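Local coordinates for uncharacterized protein (PDB 4JZA) that hydrolyses phosphoinositides, probably removing the 3-phosphate of phosphatidylinositol 3-phosphate, and is thought to act on lipid metabolism in the infected host, at residues Ser376-Arg381 / Ser397-Val402; Val390-Ser395 / Val452-Glu457; Leu59-Pro64 / Thr76-Val81. One frame throughout, in Å; residues are numbered along the deposited sequence.

Interaction 1. Residues Ser376-Arg381 / Ser397-Val402; sequences SHIATR and SNLAKV
Asn398 and Ile378 meet through one polar and one apolar grip. The side-chain amide of Asn398 donates from ND2 to the backbone O of Ile378, 3.1 Å away, and the bond is nearly straight, with an N-H...O angle of 169°. The acceptor lies almost in the plane of the amide, while the donor comes in tilted by 31° from the carbonyl plane of Ile378. Asparagine suits the place because its short amide offers an N-H to the loop carbonyl of Ile378 from the side of the helix that faces it; with chi1 at -76° its CG is opposite its own carbonyl carbon, and the amide reaches out to the loop from the helix. Beside this bond, the two branches of Ile378 lie against the helix. Its CG2 rests 4.0 Å from Leu399 N and 4.4 Å from Val402 CG1, and its CD1 lies 4.2 Å from Leu399 CB, so that one isoleucine touches successive turns of the helix. All four residues are buried. Further out, Tyr547 of strand 545-549 lies against both Ile378 and Val402, Ala448 of helix 441-454 touches Ile378, and Leu414 packs on Leu399. The start of the loop is held by Ser376 OG, bonded to Ser552 O, and by a backbone bond between His377 and Val551. These two partners belong to the turn between strand 545-549 and helix 556-574, whose sequence fits the CX5R phosphate-binding loop of cysteine-based phosphatases. The contact thus seats the loop of a beta-alpha-beta crossover on its own helix, next to that probable active-site loop.

Interaction 2. Residues Val390-Ser395 / Val452-Glu457; sequences VQQRHS and VERRKE
Gln392 and Arg454 form an amide-guanidinium stack between two neighbouring helices, 388-402 and 441-454, where their interface is partly exposed. The two flat groups lie only 10° from parallel. Gln392 CD sits 3.5 Å above the guanidinium plane of Arg454, displaced toward its rim, and places the amide over one face of the cation; CG comes within 3.4 Å of Arg454 NH2, and NE2 is 3.7 Å from Arg454 NE. Although the planes are stacked, the side chains as a whole cross at about a right angle. Gln392 is extended beyond CG, with chi2 at 180°, whereas Arg454 bends at chi3 (-130°) to lay its head against the amide. Ser395 approaches differently: its OG lies at the edge of the guanidinium, near its plane, 3.7 Å from Arg454 NH1, a distance that makes it a neighbour and not a bonded partner. The charge is met by Asp396, whose OD1 makes a salt bridge with Arg454 NH1, so that the aspartate takes up the charge at NH1 while the glutamine covers a face. Arginine fits here because its long chain spans helices whose CA atoms are still 9.9 Å apart at Gln392 and Arg454, and its flat cation can stack and pair at once. Deeper in the interface, small and apolar residues take over: Ser395 touches Ala451, and Val452 touches Leu399. Each helix precedes a parallel strand, 412-416 or 462-465, so this is side-by-side packing of helices from successive beta-alpha-beta crossovers in an alpha/beta domain.

Interaction 3. Residues Leu59-Pro64 / Thr76-Val81; sequences LIDAYP and TLKAYV
Lys78 reaches across to Ile60 and Asp61 with the far end of a long straight chain. From CB, chi1 of -73° sets CG opposite the residue's own carbonyl carbon, and from there CG, CD and CE run out fully extended, the methylenes acting as an apolar arm; Tyr57 of helix 41-62 also touches this side chain. The first atom to meet the segment 59-64 is CE, which lies 3.5 Å from Ile60 CG2. One atom further, NZ makes a salt bridge and hydrogen bond with Asp61 OD1 at 3.2 Å; OD1 accepts through its syn lone pair, on the side of OD2. Lysine suits a place half in and half out of the interface: its carbons lie on the isoleucine while its ammonium group pairs with an exposed carboxylate. Helices 41-62 and 74-87 follow each other in the chain and run back along one another in roughly opposite directions, forming a helical hairpin, and the salt bridge lies close to its connecting loop. Inward from Lys78 the contact turns apolar. Ile60 sends CD1 against Leu77, 3.9 Å from its CD1 and 4.1 Å from its CB. Both are buried, and branched aliphatic chains fill such a seam well. Leu77 also touches Phe56, one turn before Ile60 on helix 41-62, Asn116 of helix 95-116, and Leu681 of helix 676-702.

Interactions 1 and 2 share helix 388-402 and touch one another, their centres 9 Å apart: Thr380 CG2 of the first lies 3.6 Å from His394 ND1 of the second. Interaction 1 is wholly buried and combines an amide-to-carbonyl bond with aliphatic contacts, whereas interaction 2, farther from the chain's centre, relies on a stacked cation that finds its charge partner outside the two segments. Interaction 3 lies far off, between helices 41-62 and 74-87, with its centre about 34 Å from that of interaction 1 and about 40 Å from that of interaction 2. It passes from buried aliphatic contacts to an ion pair at the more exposed side, formed directly between its own segments.

Interaction 1. Residues Ser376-Arg381 / Ser397-Val402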
ATOM      1  N   SER A 376      -6.282 -10.545  -4.994  1.00 42.06           N
ATOM      2  CA  SER A 376      -4.839 -10.429  -5.048  1.00 40.67           C
ATOM      3  C   SER A 376      -4.245 -11.804  -4.793  1.00 43.54           C
ATOM      4  O   SER A 376      -4.858 -12.640  -4.153  1.00 42.87           O
ATOM      5  CB  SER A 376      -4.340  -9.446  -4.002  1.00 41.01           C
ATOM      6  OG  SER A 376      -4.800  -8.147  -4.277  1.00 40.66           O
ATOM      7  N   HIS A 377      -3.053 -12.040  -5.312  1.00 43.10           N
ATOM      8  CA  HIS A 377      -2.431 -13.342  -5.238  1.00 43.24           C
ATOM      9  C   HIS A 377      -2.586 -13.872  -3.825  1.00 40.80           C
ATOM     10  O   HIS A 377      -2.504 -13.130  -2.927  1.00 41.79           O
ATOM     11  CB  HIS A 377      -0.939 -13.255  -5.608  1.00 42.76           C
ATOM     12  CG  HIS A 377      -0.371 -14.567  -6.053  1.00 43.50           C
ATOM     13  ND1 HIS A 377       0.194 -15.460  -5.179  1.00 44.34           N
ATOM     14  CD2 HIS A 377      -0.350 -15.164  -7.263  1.00 43.80           C
ATOM     15  CE1 HIS A 377       0.573 -16.535  -5.838  1.00 44.72           C
ATOM     16  NE2 HIS A 377       0.267 -16.374  -7.110  1.00 44.60           N
ATOM     17  N   ILE A 378      -2.827 -15.157  -3.639  1.00 43.12           N
ATOM     18  CA  ILE A 378      -3.061 -15.722  -2.280  1.00 43.79           C
ATOM     19  C   ILE A 378      -1.848 -15.593  -1.349  1.00 43.61           C
ATOM     20  O   ILE A 378      -1.992 -15.569  -0.135  1.00 40.32           O
ATOM     21  CB  ILE A 378      -3.470 -17.219  -2.334  1.00 43.13           C
ATOM     22  CG1 ILE A 378      -2.505 -18.042  -3.202  1.00 41.92           C
ATOM     23  CG2 ILE A 378      -4.877 -17.391  -2.896  1.00 42.01           C
ATOM     24  CD1 ILE A 378      -2.550 -19.513  -2.878  1.00 42.31           C
ATOM     25  N   ALA A 379      -0.658 -15.492  -1.927  1.00 47.10           N
ATOM     26  CA  ALA A 379       0.559 -15.361  -1.138  1.00 48.27           C
ATOM     27  C   ALA A 379       0.905 -13.898  -1.034  1.00 47.57           C
ATOM     28  O   ALA A 379       0.549 -13.097  -1.913  1.00 48.64           O
ATOM     29  CB  ALA A 379       1.691 -16.112  -1.791  1.00 48.15           C
ATOM     30  N   THR A 380       1.603 -13.522   0.028  1.00 46.26           N
ATOM     31  CA  THR A 380       1.852 -12.089   0.242  1.00 46.02           C
ATOM     32  C   THR A 380       3.283 -11.667  -0.087  1.00 43.03           C
ATOM     33  O   THR A 380       4.222 -12.132   0.515  1.00 45.70           O
ATOM     34  CB  THR A 380       1.424 -11.641   1.645  1.00 44.49           C
ATOM     35  OG1 THR A 380       1.916 -10.329   1.874  1.00 43.36           O
ATOM     36  CG2 THR A 380       1.946 -12.598   2.711  1.00 45.69           C
ATOM     37  N   ARG A 381       3.432 -10.790  -1.073  1.00 43.32           N
ATOM     38  CA  ARG A 381       4.717 -10.148  -1.353  1.00 44.25           C
ATOM     39  C   ARG A 381       5.269  -9.324  -0.168  1.00 42.16           C
ATOM     40  O   ARG A 381       6.459  -9.049  -0.105  1.00 46.41           O
ATOM     41  CB  ARG A 381       4.598  -9.224  -2.585  1.00 45.35           C
ATOM     42  CG  ARG A 381       3.737  -7.991  -2.336  1.00 47.49           C
ATOM     43  CD  ARG A 381       3.764  -7.015  -3.502  1.00 48.93           C
ATOM     44  NE  ARG A 381       5.135  -6.626  -3.836  1.00 51.06           N
ATOM     45  CZ  ARG A 381       5.566  -6.254  -5.053  1.00 58.01           C
ATOM     46  NH1 ARG A 381       4.758  -6.203  -6.134  1.00 52.09           N
ATOM     47  NH2 ARG A 381       6.864  -5.960  -5.202  1.00 63.65           N
ATOM     48  N   SER A 397      -4.823 -19.463   4.673  1.00 44.98           N
ATOM     49  CA  SER A 397      -6.043 -18.806   5.044  1.00 44.50           C
ATOM     50  C   SER A 397      -6.659 -18.173   3.835  1.00 44.63           C
ATOM     51  O   SER A 397      -7.879 -18.207   3.690  1.00 50.46           O
ATOM     52  CB  SER A 397      -5.833 -17.767   6.166  1.00 45.71           C
ATOM     53  OG  SER A 397      -5.778 -18.351   7.487  1.00 46.16           O
ATOM     54  N   ASN A 398      -5.829 -17.620   2.954  1.00 45.16           N
ATOM     55  CA  ASN A 398      -6.329 -16.957   1.721  1.00 44.89           C
ATOM     56  C   ASN A 398      -6.818 -17.967   0.676  1.00 43.33           C
ATOM     57  O   ASN A 398      -7.875 -17.803   0.053  1.00 41.46           O
ATOM     58  CB  ASN A 398      -5.265 -16.024   1.098  1.00 45.03           C
ATOM     59  CG  ASN A 398      -5.110 -14.722   1.855  1.00 44.95           C
ATOM     60  OD1 ASN A 398      -5.995 -14.309   2.609  1.00 48.54           O
ATOM     61  ND2 ASN A 398      -3.975 -14.078   1.679  1.00 44.01           N
ATOM     62  N   LEU A 399      -6.065 -19.037   0.504  1.00 43.48           N
ATOM     63  CA  LEU A 399      -6.541 -20.098  -0.366  1.00 44.06           C
ATOM     64  C   LEU A 399      -7.921 -20.624   0.089  1.00 43.65           C
ATOM     65  O   LEU A 399      -8.805 -20.757  -0.729  1.00 43.79           O
ATOM     66  CB  LEU A 399      -5.528 -21.227  -0.420  1.00 43.72           C
ATOM     67  CG  LEU A 399      -5.923 -22.434  -1.243  1.00 42.76           C
ATOM     68  CD1 LEU A 399      -6.245 -22.001  -2.691  1.00 41.50           C
ATOM     69  CD2 LEU A 399      -4.764 -23.444  -1.175  1.00 42.30           C
ATOM     70  N   ALA A 400      -8.098 -20.908   1.384  1.00 43.34           N
ATOM     71  CA  ALA A 400      -9.395 -21.373   1.910  1.00 42.44           C
ATOM     72  C   ALA A 400     -10.480 -20.354   1.650  1.00 43.46           C
ATOM     73  O   ALA A 400     -11.603 -20.710   1.343  1.00 44.89           O
ATOM     74  CB  ALA A 400      -9.320 -21.665   3.410  1.00 40.21           C
ATOM     75  N   LYS A 401     -10.180 -19.072   1.781  1.00 45.37           N
ATOM     76  CA  LYS A 401     -11.260 -18.114   1.707  1.00 44.31           C
ATOM     77  C   LYS A 401     -11.739 -17.980   0.250  1.00 45.25           C
ATOM     78  O   LYS A 401     -12.910 -17.776  -0.050  1.00 44.26           O
ATOM     79  CB  LYS A 401     -10.781 -16.808   2.244  1.00 40.69           C
ATOM     80  CG  LYS A 401     -11.867 -15.788   2.281  1.00 41.41           C
ATOM     81  CD  LYS A 401     -13.051 -16.255   3.086  1.00 41.38           C
ATOM     82  CE  LYS A 401     -13.973 -15.074   3.305  1.00 42.90           C
ATOM     83  NZ  LYS A 401     -15.198 -15.457   4.080  1.00 43.82           N
ATOM     84  N   VAL A 402     -10.799 -18.175  -0.638  1.00 44.69           N
ATOM     85  CA  VAL A 402     -10.969 -17.935  -2.055  1.00 48.84           C
ATOM     86  C   VAL A 402     -11.648 -19.170  -2.730  1.00 50.97           C
ATOM     87  O   VAL A 402     -12.272 -19.085  -3.811  1.00 47.76           O
ATOM     88  CB  VAL A 402      -9.554 -17.473  -2.598  1.00 49.21           C
ATOM     89  CG1 VAL A 402      -9.071 -18.201  -3.818  1.00 46.91           C
ATOM     90  CG2 VAL A 402      -9.500 -15.957  -2.750  1.00 51.09           C
TER

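Interaction 2. Residues Val390-Ser395 / Val452-Glu457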
ATOM      1  N   VAL A 390       4.155 -17.585   9.358  1.00 50.50           N
ATOM      2  CA  VAL A 390       3.225 -16.495   9.078  1.00 48.18           C
ATOM      3  C   VAL A 390       2.935 -16.476   7.575  1.00 48.98           C
ATOM      4  O   VAL A 390       1.839 -16.152   7.125  1.00 44.37           O
ATOM      5  CB  VAL A 390       3.795 -15.120   9.484  1.00 46.06           C
ATOM      6  CG1 VAL A 390       2.871 -14.007   9.028  1.00 48.25           C
ATOM      7  CG2 VAL A 390       3.984 -15.010  10.959  1.00 43.40           C
ATOM      8  N   GLN A 391       3.940 -16.840   6.797  1.00 50.47           N
ATOM      9  CA  GLN A 391       3.852 -16.733   5.369  1.00 50.49           C
ATOM     10  C   GLN A 391       2.815 -17.706   4.893  1.00 51.90           C
ATOM     11  O   GLN A 391       2.049 -17.420   3.967  1.00 54.42           O
ATOM     12  CB  GLN A 391       5.217 -17.020   4.759  1.00 51.40           C
ATOM     13  CG  GLN A 391       5.652 -15.924   3.834  1.00 50.83           C
ATOM     14  CD  GLN A 391       7.118 -15.916   3.538  1.00 51.29           C
ATOM     15  OE1 GLN A 391       7.926 -15.829   4.449  1.00 49.26           O
ATOM     16  NE2 GLN A 391       7.474 -15.961   2.250  1.00 51.38           N
ATOM     17  N   GLN A 392       2.771 -18.851   5.575  1.00 52.31           N
ATOM     18  CA  GLN A 392       1.810 -19.917   5.292  1.00 48.71           C
ATOM     19  C   GLN A 392       0.419 -19.670   5.888  1.00 45.38           C
ATOM     20  O   GLN A 392      -0.569 -20.194   5.399  1.00 44.52           O
ATOM     21  CB  GLN A 392       2.347 -21.254   5.810  1.00 49.10           C
ATOM     22  CG  GLN A 392       3.602 -21.729   5.085  1.00 55.73           C
ATOM     23  CD  GLN A 392       4.154 -23.073   5.608  1.00 61.71           C
ATOM     24  OE1 GLN A 392       5.291 -23.433   5.319  1.00 64.09           O
ATOM     25  NE2 GLN A 392       3.345 -23.814   6.370  1.00 61.84           N
ATOM     26  N   ARG A 393       0.330 -18.953   6.990  1.00 41.66           N
ATOM     27  CA  ARG A 393      -0.982 -18.652   7.533  1.00 42.87           C
ATOM     28  C   ARG A 393      -1.686 -17.775   6.500  1.00 45.98           C
ATOM     29  O   ARG A 393      -2.858 -17.976   6.258  1.00 48.57           O
ATOM     30  CB  ARG A 393      -0.881 -17.960   8.895  1.00 42.27           C
ATOM     31  CG  ARG A 393      -2.121 -17.233   9.371  1.00 42.36           C
ATOM     32  CD  ARG A 393      -3.248 -18.175   9.633  1.00 42.66           C
ATOM     33  NE  ARG A 393      -4.467 -17.406   9.856  1.00 42.64           N
ATOM     34  CZ  ARG A 393      -4.780 -16.807  10.989  1.00 44.71           C
ATOM     35  NH1 ARG A 393      -3.975 -16.902  12.039  1.00 49.53           N
ATOM     36  NH2 ARG A 393      -5.924 -16.148  11.091  1.00 45.60           N
ATOM     37  N   HIS A 394      -0.962 -16.822   5.890  1.00 46.90           N
ATOM     38  CA  HIS A 394      -1.483 -16.018   4.774  1.00 46.15           C
ATOM     39  C   HIS A 394      -1.934 -16.849   3.554  1.00 46.09           C
ATOM     40  O   HIS A 394      -3.081 -16.723   3.088  1.00 44.59           O
ATOM     41  CB  HIS A 394      -0.450 -14.970   4.341  1.00 44.31           C
ATOM     42  CG  HIS A 394      -0.340 -13.820   5.277  1.00 43.99           C
ATOM     43  ND1 HIS A 394      -0.835 -12.574   4.972  1.00 45.50           N
ATOM     44  CD2 HIS A 394       0.178 -13.723   6.522  1.00 44.42           C
ATOM     45  CE1 HIS A 394      -0.603 -11.752   5.982  1.00 47.31           C
ATOM     46  NE2 HIS A 394       0.003 -12.426   6.940  1.00 44.87           N
ATOM     47  N   SER A 395      -1.043 -17.680   3.021  1.00 44.54           N
ATOM     48  CA  SER A 395      -1.407 -18.444   1.851  1.00 45.50           C
ATOM     49  C   SER A 395      -2.512 -19.445   2.152  1.00 47.56           C
ATOM     50  O   SER A 395      -3.492 -19.547   1.413  1.00 48.08           O
ATOM     51  CB  SER A 395      -0.180 -19.089   1.213  1.00 48.69           C
ATOM     52  OG  SER A 395       0.401 -20.048   2.064  1.00 54.44           O
ATOM     53  N   VAL A 452      -1.575 -25.151  -2.097  1.00 55.80           N
ATOM     54  CA  VAL A 452      -2.478 -26.083  -2.767  1.00 56.82           C
ATOM     55  C   VAL A 452      -2.109 -27.506  -2.392  1.00 58.85           C
ATOM     56  O   VAL A 452      -2.996 -28.294  -2.163  1.00 64.17           O
ATOM     57  CB  VAL A 452      -2.463 -25.914  -4.310  1.00 56.52           C
ATOM     58  CG1 VAL A 452      -3.249 -27.011  -5.031  1.00 52.44           C
ATOM     59  CG2 VAL A 452      -3.020 -24.555  -4.695  1.00 56.13           C
ATOM     60  N   GLU A 453      -0.815 -27.824  -2.342  1.00 62.32           N
ATOM     61  CA  GLU A 453      -0.345 -29.127  -1.816  1.00 68.66           C
ATOM     62  C   GLU A 453      -0.892 -29.436  -0.428  1.00 61.69           C
ATOM     63  O   GLU A 453      -1.334 -30.533  -0.191  1.00 66.07           O
ATOM     64  CB  GLU A 453       1.205 -29.231  -1.760  1.00 77.51           C
ATOM     65  CG  GLU A 453       1.868 -30.073  -2.855  1.00 85.42           C
ATOM     66  CD  GLU A 453       1.472 -31.550  -2.798  1.00 95.78           C
ATOM     67  OE1 GLU A 453       1.142 -32.180  -3.850  1.00 95.78           O
ATOM     68  OE2 GLU A 453       1.476 -32.078  -1.674  1.00 92.64           O
ATOM     69  N   ARG A 454      -0.862 -28.477   0.488  1.00 59.31           N
ATOM     70  CA  ARG A 454      -1.276 -28.735   1.875  1.00 58.47           C
ATOM     71  C   ARG A 454      -2.767 -28.966   1.985  1.00 56.67           C
ATOM     72  O   ARG A 454      -3.235 -29.623   2.916  1.00 54.85           O
ATOM     73  CB  ARG A 454      -0.873 -27.589   2.792  1.00 58.62           C
ATOM     74  CG  ARG A 454       0.627 -27.445   3.003  1.00 56.07           C
ATOM     75  CD  ARG A 454       0.942 -26.314   3.952  1.00 54.34           C
ATOM     76  NE  ARG A 454       1.957 -25.479   3.339  1.00 60.20           N
ATOM     77  CZ  ARG A 454       1.779 -24.215   2.943  1.00 60.34           C
ATOM     78  NH1 ARG A 454       0.628 -23.585   3.135  1.00 55.85           N
ATOM     79  NH2 ARG A 454       2.780 -23.558   2.377  1.00 61.77           N
ATOM     80  N   ARG A 455      -3.484 -28.472   0.978  1.00 54.33           N
ATOM     81  CA  ARG A 455      -4.918 -28.552   0.906  1.00 51.88           C
ATOM     82  C   ARG A 455      -5.345 -29.772   0.064  1.00 55.40           C
ATOM     83  O   ARG A 455      -6.544 -30.048  -0.096  1.00 57.65           O
ATOM     84  CB  ARG A 455      -5.460 -27.202   0.380  1.00 51.65           C
ATOM     85  CG  ARG A 455      -6.891 -27.185  -0.125  1.00 53.59           C
ATOM     86  CD  ARG A 455      -7.481 -25.800  -0.266  1.00 51.01           C
ATOM     87  NE  ARG A 455      -8.122 -25.427   0.988  1.00 55.63           N
ATOM     88  CZ  ARG A 455      -9.429 -25.397   1.235  1.00 54.54           C
ATOM     89  NH1 ARG A 455     -10.312 -25.715   0.310  1.00 50.64           N
ATOM     90  NH2 ARG A 455      -9.846 -25.018   2.437  1.00 55.75           N
ATOM     91  N   LYS A 456      -4.387 -30.554  -0.424  1.00 63.62           N
ATOM     92  CA  LYS A 456      -4.718 -31.709  -1.280  1.00 74.32           C
ATOM     93  C   LYS A 456      -5.761 -32.628  -0.626  1.00 78.02           C
ATOM     94  O   LYS A 456      -6.704 -33.049  -1.280  1.00 81.14           O
ATOM     95  CB  LYS A 456      -3.467 -32.513  -1.671  1.00 80.25           C
ATOM     96  CG  LYS A 456      -3.496 -32.979  -3.127  1.00 93.63           C
ATOM     97  CD  LYS A 456      -2.762 -32.022  -4.070  1.00103.09           C
ATOM     98  CE  LYS A 456      -3.607 -31.565  -5.269  1.00106.75           C
ATOM     99  NZ  LYS A 456      -2.792 -31.133  -6.449  1.00 97.86           N
ATOM    100  N   GLU A 457      -5.602 -32.883   0.670  1.00 82.99           N
ATOM    101  CA  GLU A 457      -6.540 -33.696   1.456  1.00 84.57           C
ATOM    102  C   GLU A 457      -7.969 -33.205   1.365  1.00 72.66           C
ATOM    103  O   GLU A 457      -8.883 -33.983   1.306  1.00 70.05           O
ATOM    104  CB  GLU A 457      -6.141 -33.676   2.949  1.00103.18           C
ATOM    105  CG  GLU A 457      -4.749 -34.216   3.300  1.00110.59           C
ATOM    106  CD  GLU A 457      -4.633 -35.721   3.120  1.00115.40           C
ATOM    107  OE1 GLU A 457      -4.908 -36.219   2.006  1.00103.17           O
ATOM    108  OE2 GLU A 457      -4.273 -36.411   4.102  1.00120.96           O
TER

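Interaction 3. Residues Leu59-Pro64 / Thr76-Val81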
ATOM      1  N   LEU A  59      -3.716   9.211   9.565  1.00 40.32           N
ATOM      2  CA  LEU A  59      -2.379   9.056  10.136  1.00 41.67           C
ATOM      3  C   LEU A  59      -2.284   9.815  11.434  1.00 44.21           C
ATOM      4  O   LEU A  59      -1.797   9.299  12.449  1.00 42.37           O
ATOM      5  CB  LEU A  59      -1.342   9.551   9.121  1.00 39.81           C
ATOM      6  CG  LEU A  59       0.110   9.548   9.547  1.00 41.23           C
ATOM      7  CD1 LEU A  59       0.631   8.174   9.916  1.00 40.96           C
ATOM      8  CD2 LEU A  59       0.936  10.183   8.440  1.00 40.24           C
ATOM      9  N   ILE A  60      -2.766  11.050  11.410  1.00 48.36           N
ATOM     10  CA  ILE A  60      -2.589  11.929  12.552  1.00 51.73           C
ATOM     11  C   ILE A  60      -3.496  11.530  13.710  1.00 52.27           C
ATOM     12  O   ILE A  60      -3.107  11.665  14.873  1.00 53.48           O
ATOM     13  CB  ILE A  60      -2.704  13.419  12.169  1.00 53.14           C
ATOM     14  CG1 ILE A  60      -2.074  14.290  13.255  1.00 58.88           C
ATOM     15  CG2 ILE A  60      -4.136  13.820  11.904  1.00 52.11           C
ATOM     16  CD1 ILE A  60      -1.659  15.670  12.765  1.00 63.85           C
ATOM     17  N   ASP A  61      -4.680  11.024  13.391  1.00 48.57           N
ATOM     18  CA  ASP A  61      -5.593  10.523  14.402  1.00 46.23           C
ATOM     19  C   ASP A  61      -5.121   9.145  14.947  1.00 47.36           C
ATOM     20  O   ASP A  61      -5.411   8.803  16.058  1.00 46.38           O
ATOM     21  CB  ASP A  61      -7.035  10.429  13.841  1.00 47.48           C
ATOM     22  CG  ASP A  61      -7.661  11.817  13.519  1.00 48.49           C
ATOM     23  OD1 ASP A  61      -7.098  12.849  13.937  1.00 48.24           O
ATOM     24  OD2 ASP A  61      -8.699  11.880  12.830  1.00 46.45           O
ATOM     25  N   ALA A  62      -4.382   8.352  14.189  1.00 49.89           N
ATOM     26  CA  ALA A  62      -4.082   6.964  14.600  1.00 44.29           C
ATOM     27  C   ALA A  62      -2.697   6.798  15.167  1.00 45.58           C
ATOM     28  O   ALA A  62      -2.496   5.987  16.049  1.00 45.86           O
ATOM     29  CB  ALA A  62      -4.229   6.042  13.415  1.00 43.19           C
ATOM     30  N   TYR A  63      -1.730   7.545  14.639  1.00 48.37           N
ATOM     31  CA  TYR A  63      -0.344   7.289  14.958  1.00 52.65           C
ATOM     32  C   TYR A  63       0.239   8.437  15.824  1.00 56.36           C
ATOM     33  O   TYR A  63       0.379   9.572  15.359  1.00 53.12           O
ATOM     34  CB  TYR A  63       0.447   6.982  13.669  1.00 48.84           C
ATOM     35  CG  TYR A  63       1.831   6.386  13.867  1.00 49.21           C
ATOM     36  CD1 TYR A  63       2.063   5.386  14.810  1.00 49.92           C
ATOM     37  CD2 TYR A  63       2.922   6.813  13.096  1.00 54.28           C
ATOM     38  CE1 TYR A  63       3.336   4.857  15.015  1.00 51.32           C
ATOM     39  CE2 TYR A  63       4.220   6.284  13.293  1.00 53.36           C
ATOM     40  CZ  TYR A  63       4.413   5.305  14.257  1.00 52.67           C
ATOM     41  OH  TYR A  63       5.645   4.735  14.498  1.00 46.05           O
ATOM     42  N   PRO A  64       0.567   8.131  17.109  1.00 64.89           N
ATOM     43  CA  PRO A  64       1.213   9.134  17.960  1.00 68.12           C
ATOM     44  C   PRO A  64       2.593   9.571  17.477  1.00 66.49           C
ATOM     45  O   PRO A  64       3.435   8.728  17.138  1.00 75.99           O
ATOM     46  CB  PRO A  64       1.375   8.405  19.305  1.00 68.37           C
ATOM     47  CG  PRO A  64       1.461   6.966  18.938  1.00 68.06           C
ATOM     48  CD  PRO A  64       0.435   6.847  17.838  1.00 64.36           C
ATOM     49  N   THR A  76      -2.509  23.004  13.752  1.00 47.21           N
ATOM     50  CA  THR A  76      -1.724  23.686  12.743  1.00 42.67           C
ATOM     51  C   THR A  76      -1.438  22.771  11.538  1.00 42.17           C
ATOM     52  O   THR A  76      -1.550  23.235  10.406  1.00 38.89           O
ATOM     53  CB  THR A  76      -0.405  24.206  13.299  1.00 45.38           C
ATOM     54  OG1 THR A  76      -0.638  25.253  14.264  1.00 46.10           O
ATOM     55  CG2 THR A  76       0.451  24.751  12.166  1.00 44.90           C
ATOM     56  N   LEU A  77      -1.070  21.503  11.765  1.00 38.34           N
ATOM     57  CA  LEU A  77      -0.829  20.583  10.655  1.00 38.23           C
ATOM     58  C   LEU A  77      -2.020  20.379   9.757  1.00 41.57           C
ATOM     59  O   LEU A  77      -1.945  20.477   8.526  1.00 45.12           O
ATOM     60  CB  LEU A  77      -0.417  19.224  11.168  1.00 40.38           C
ATOM     61  CG  LEU A  77       0.887  19.282  11.978  1.00 44.40           C
ATOM     62  CD1 LEU A  77       1.528  17.922  12.189  1.00 44.13           C
ATOM     63  CD2 LEU A  77       1.905  20.202  11.339  1.00 44.82           C
ATOM     64  N   LYS A  78      -3.153  20.114  10.361  1.00 45.31           N
ATOM     65  CA  LYS A  78      -4.358  19.889   9.601  1.00 45.64           C
ATOM     66  C   LYS A  78      -4.748  21.135   8.838  1.00 44.41           C
ATOM     67  O   LYS A  78      -5.232  21.060   7.734  1.00 49.73           O
ATOM     68  CB  LYS A  78      -5.493  19.479  10.526  1.00 48.54           C
ATOM     69  CG  LYS A  78      -5.382  18.078  11.067  1.00 50.37           C
ATOM     70  CD  LYS A  78      -6.418  17.873  12.157  1.00 52.46           C
ATOM     71  CE  LYS A  78      -6.488  16.394  12.485  1.00 58.92           C
ATOM     72  NZ  LYS A  78      -7.402  16.041  13.606  1.00 60.26           N
ATOM     73  N   ALA A  79      -4.594  22.295   9.419  1.00 43.95           N
ATOM     74  CA  ALA A  79      -4.933  23.481   8.650  1.00 45.87           C
ATOM     75  C   ALA A  79      -3.992  23.575   7.427  1.00 46.25           C
ATOM     76  O   ALA A  79      -4.459  23.902   6.328  1.00 48.52           O
ATOM     77  CB  ALA A  79      -4.888  24.743   9.505  1.00 42.17           C
ATOM     78  N   TYR A  80      -2.708  23.256   7.601  1.00 43.09           N
ATOM     79  CA  TYR A  80      -1.738  23.354   6.486  1.00 48.16           C
ATOM     80  C   TYR A  80      -2.072  22.382   5.369  1.00 44.69           C
ATOM     81  O   TYR A  80      -2.100  22.702   4.202  1.00 49.38           O
ATOM     82  CB  TYR A  80      -0.290  23.114   6.966  1.00 49.27           C
ATOM     83  CG  TYR A  80       0.735  23.049   5.853  1.00 49.84           C
ATOM     84  CD1 TYR A  80       1.064  24.170   5.120  1.00 50.19           C
ATOM     85  CD2 TYR A  80       1.384  21.857   5.548  1.00 53.32           C
ATOM     86  CE1 TYR A  80       1.998  24.114   4.105  1.00 51.30           C
ATOM     87  CE2 TYR A  80       2.326  21.783   4.536  1.00 51.32           C
ATOM     88  CZ  TYR A  80       2.623  22.916   3.807  1.00 52.04           C
ATOM     89  OH  TYR A  80       3.543  22.866   2.766  1.00 52.51           O
ATOM     90  N   VAL A  81      -2.372  21.183   5.754  1.00 43.95           N
ATOM     91  CA  VAL A  81      -2.810  20.180   4.815  1.00 41.15           C
ATOM     92  C   VAL A  81      -4.087  20.506   4.121  1.00 39.74           C
ATOM     93  O   VAL A  81      -4.194  20.269   2.943  1.00 39.60           O
ATOM     94  CB  VAL A  81      -2.896  18.876   5.552  1.00 40.83           C
ATOM     95  CG1 VAL A  81      -3.741  17.896   4.822  1.00 47.18           C
ATOM     96  CG2 VAL A  81      -1.476  18.402   5.662  1.00 40.84           C
TER